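PDB 4NL9: ankyrin repeat and SAM domain-containing protein 3 from Homo sapiens, which self-associates through its SAM domain, the part present here, and may take part in vasopressin signalling in the kidney. Local coordinates for residues P8-L14 / V32-L38. The protein carries 1 engineered substitution. Residues are numbered along the deposited sequence; the frame is centred on the assembly and turned at random.
Sequences PQDLAAL and VDLREFL. Engineered in segment 32-38: Glu-36 (natural residue Ile).
Leu-11 and Phe-37 meet in a CH-pi contact: methyl CD1 of Leu-11 lies over one face of the Phe-37 ring, 3.9 Å from its centroid and shifted toward the rim. With CG anti to the backbone N (chi1 176°), the ring of Phe-37 also reaches Leu-14, whose CD2 comes within 3.5 Å of CE2. The other Leu-14 methyl, CD1, packs 3.7 Å from CD1 of Leu-34, the two side chains crossing nearly at right angles; the forked end of leucine lets Leu-14 touch both Leu-34 and Phe-37. Were Phe-37 replaced by an alanine, Leu-11 and Leu-14 would probably border a gap and Phe-27 would lose its edge-to-face partner.

Polar links are few. One water accepts from Leu-11 N and Leu-34 N, each at 3.0 Å, tying together two helix starts that no direct hydrogen bond joins. Both starts are N-capped by aspartate, whose short carboxylate can fold forward onto an N-H of the first turn: Asp-10 OD1 takes Ala-13 N at 2.9 Å, and Asp-33 OD1 takes Glu-36 N, of an engineered residue, from above the carboxylate plane.

Met-59, Ala-62 and Ile-63 of helix 53-65 add to the apolar cluster, which forms part of the hydrophobic core of the five-helix SAM domain.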
loop_
_atom_site.group_PDB
_atom_site.type_symbol
_atom_site.label_atom_id
_atom_site.label_comp_id
_atom_site.label_asym_id
_atom_site.label_seq_id
_atom_site.Cartn_x
_atom_site.Cartn_y
_atom_site.Cartn_z
ATOM N N PRO A 8 5.475 -6.358 16.292
ATOM C CA PRO A 8 6.088 -7.564 15.725
ATOM C C PRO A 8 7.441 -7.839 16.378
ATOM O O PRO A 8 8.161 -6.903 16.722
ATOM C CB PRO A 8 6.271 -7.202 14.245
ATOM C CG PRO A 8 6.257 -5.708 14.203
ATOM C CD PRO A 8 5.312 -5.290 15.291
ATOM N N GLN A 9 7.774 -9.116 16.546
ATOM C CA GLN A 9 9.014 -9.515 17.201
ATOM C C GLN A 9 10.230 -9.300 16.299
ATOM O O GLN A 9 11.326 -9.007 16.775
ATOM C CB GLN A 9 8.946 -10.985 17.626
ATOM C CG GLN A 9 7.555 -11.457 18.035
ATOM C CD GLN A 9 6.708 -11.907 16.850
ATOM O OE1 GLN A 9 5.715 -11.265 16.498
ATOM N NE2 GLN A 9 7.100 -13.020 16.232
ATOM N N ASP A 10 10.027 -9.459 14.994
ATOM C CA ASP A 10 11.109 -9.322 14.022
ATOM C C ASP A 10 10.555 -8.893 12.668
ATOM O O ASP A 10 9.346 -8.707 12.509
ATOM C CB ASP A 10 11.958 -10.605 13.915
ATOM C CG ASP A 10 11.145 -11.847 13.540
ATOM O OD1 ASP A 10 10.041 -11.748 12.977
ATOM O OD2 ASP A 10 11.647 -12.962 13.795
ATOM N N LEU A 11 11.430 -8.715 11.686
ATOM C CA LEU A 11 10.967 -8.211 10.405
ATOM C C LEU A 11 10.010 -9.188 9.724
ATOM O O LEU A 11 9.002 -8.776 9.162
ATOM C CB LEU A 11 12.147 -7.888 9.485
ATOM C CG LEU A 11 11.779 -7.291 8.126
ATOM C CD1 LEU A 11 10.907 -6.020 8.246
ATOM C CD2 LEU A 11 13.053 -7.006 7.345
ATOM N N ALA A 12 10.321 -10.481 9.794
ATOM C CA ALA A 12 9.448 -11.475 9.176
ATOM C C ALA A 12 8.039 -11.362 9.750
ATOM O O ALA A 12 7.062 -11.445 9.020
ATOM C CB ALA A 12 10.006 -12.870 9.379
ATOM N N ALA A 13 7.948 -11.128 11.056
ATOM C CA ALA A 13 6.644 -10.991 11.699
ATOM C C ALA A 13 5.872 -9.780 11.181
ATOM O O ALA A 13 4.673 -9.860 10.919
ATOM C CB ALA A 13 6.797 -10.934 13.219
ATOM N N LEU A 14 6.565 -8.657 11.020
ATOM C CA LEU A 14 5.928 -7.461 10.496
ATOM C C LEU A 14 5.438 -7.700 9.072
ATOM O O LEU A 14 4.292 -7.418 8.757
ATOM C CB LEU A 14 6.883 -6.254 10.558
ATOM C CG LEU A 14 6.314 -4.883 10.166
ATOM C CD1 LEU A 14 7.068 -3.757 10.865
ATOM C CD2 LEU A 14 6.382 -4.661 8.649
ATOM N N VAL A 32 18.935 -5.561 6.357
ATOM C CA VAL A 32 17.906 -4.754 6.995
ATOM C C VAL A 32 17.075 -5.632 7.925
ATOM O O VAL A 32 16.335 -6.506 7.466
ATOM C CB VAL A 32 16.977 -4.103 5.948
ATOM C CG1 VAL A 32 15.795 -3.393 6.634
ATOM C CG2 VAL A 32 17.760 -3.126 5.068
ATOM N N ASP A 33 17.227 -5.425 9.229
ATOM C CA ASP A 33 16.386 -6.099 10.210
ATOM C C ASP A 33 15.222 -5.195 10.595
ATOM O O ASP A 33 15.040 -4.131 10.001
ATOM C CB ASP A 33 17.204 -6.463 11.454
ATOM C CG ASP A 33 17.747 -5.244 12.187
ATOM O OD1 ASP A 33 17.851 -4.149 11.587
ATOM O OD2 ASP A 33 18.062 -5.369 13.388
ATOM N N LEU A 34 14.449 -5.613 11.590
ATOM C CA LEU A 34 13.292 -4.833 12.041
ATOM C C LEU A 34 13.660 -3.424 12.479
ATOM O O LEU A 34 13.026 -2.459 12.063
ATOM C CB LEU A 34 12.551 -5.553 13.165
ATOM C CG LEU A 34 11.323 -4.807 13.693
ATOM C CD1 LEU A 34 10.287 -4.571 12.595
ATOM C CD2 LEU A 34 10.707 -5.581 14.852
ATOM N N ARG A 35 14.697 -3.299 13.296
ATOM C CA ARG A 35 15.110 -1.984 13.780
ATOM C C ARG A 35 15.437 -1.030 12.628
ATOM O O ARG A 35 14.953 0.107 12.603
ATOM C CB ARG A 35 16.305 -2.132 14.715
ATOM C CG ARG A 35 16.746 -0.833 15.345
ATOM C CD ARG A 35 17.715 -1.122 16.481
ATOM N NE ARG A 35 18.639 -0.018 16.719
ATOM C CZ ARG A 35 19.831 0.090 16.138
ATOM N NH1 ARG A 35 20.237 -0.838 15.282
ATOM N NH2 ARG A 35 20.614 1.126 16.411
ATOM N N GLU A 36 16.233 -1.487 11.665
ATOM C CA GLU A 36 16.561 -0.644 10.523
ATOM C C GLU A 36 15.332 -0.388 9.661
ATOM O O GLU A 36 15.146 0.716 9.163
ATOM C CB GLU A 36 17.694 -1.238 9.679
ATOM C CG GLU A 36 18.053 -0.356 8.489
ATOM C CD GLU A 36 19.254 -0.845 7.704
ATOM O OE1 GLU A 36 19.758 -1.947 7.994
ATOM O OE2 GLU A 36 19.696 -0.114 6.789
ATOM N N PHE A 37 14.495 -1.403 9.482
ATOM C CA PHE A 37 13.288 -1.241 8.674
ATOM C C PHE A 37 12.421 -0.090 9.203
ATOM O O PHE A 37 11.879 0.705 8.431
ATOM C CB PHE A 37 12.498 -2.563 8.647
ATOM C CG PHE A 37 11.181 -2.477 7.911
ATOM C CD1 PHE A 37 11.132 -2.641 6.532
ATOM C CD2 PHE A 37 10.003 -2.233 8.603
ATOM C CE1 PHE A 37 9.923 -2.568 5.853
ATOM C CE2 PHE A 37 8.783 -2.156 7.933
ATOM C CZ PHE A 37 8.747 -2.328 6.556
ATOM N N LEU A 38 12.313 0.009 10.526
ATOM C CA LEU A 38 11.468 1.019 11.153
ATOM C C LEU A 38 12.034 2.428 11.050
ATOM O O LEU A 38 11.351 3.392 11.417
ATOM C CB LEU A 38 11.166 0.644 12.606
ATOM C CG LEU A 38 10.311 -0.612 12.790
ATOM C CD1 LEU A 38 10.233 -1.009 14.257
ATOM C CD2 LEU A 38 8.894 -0.440 12.211
HETATM O O HOH W 1 14.313 -8.502 12.459
#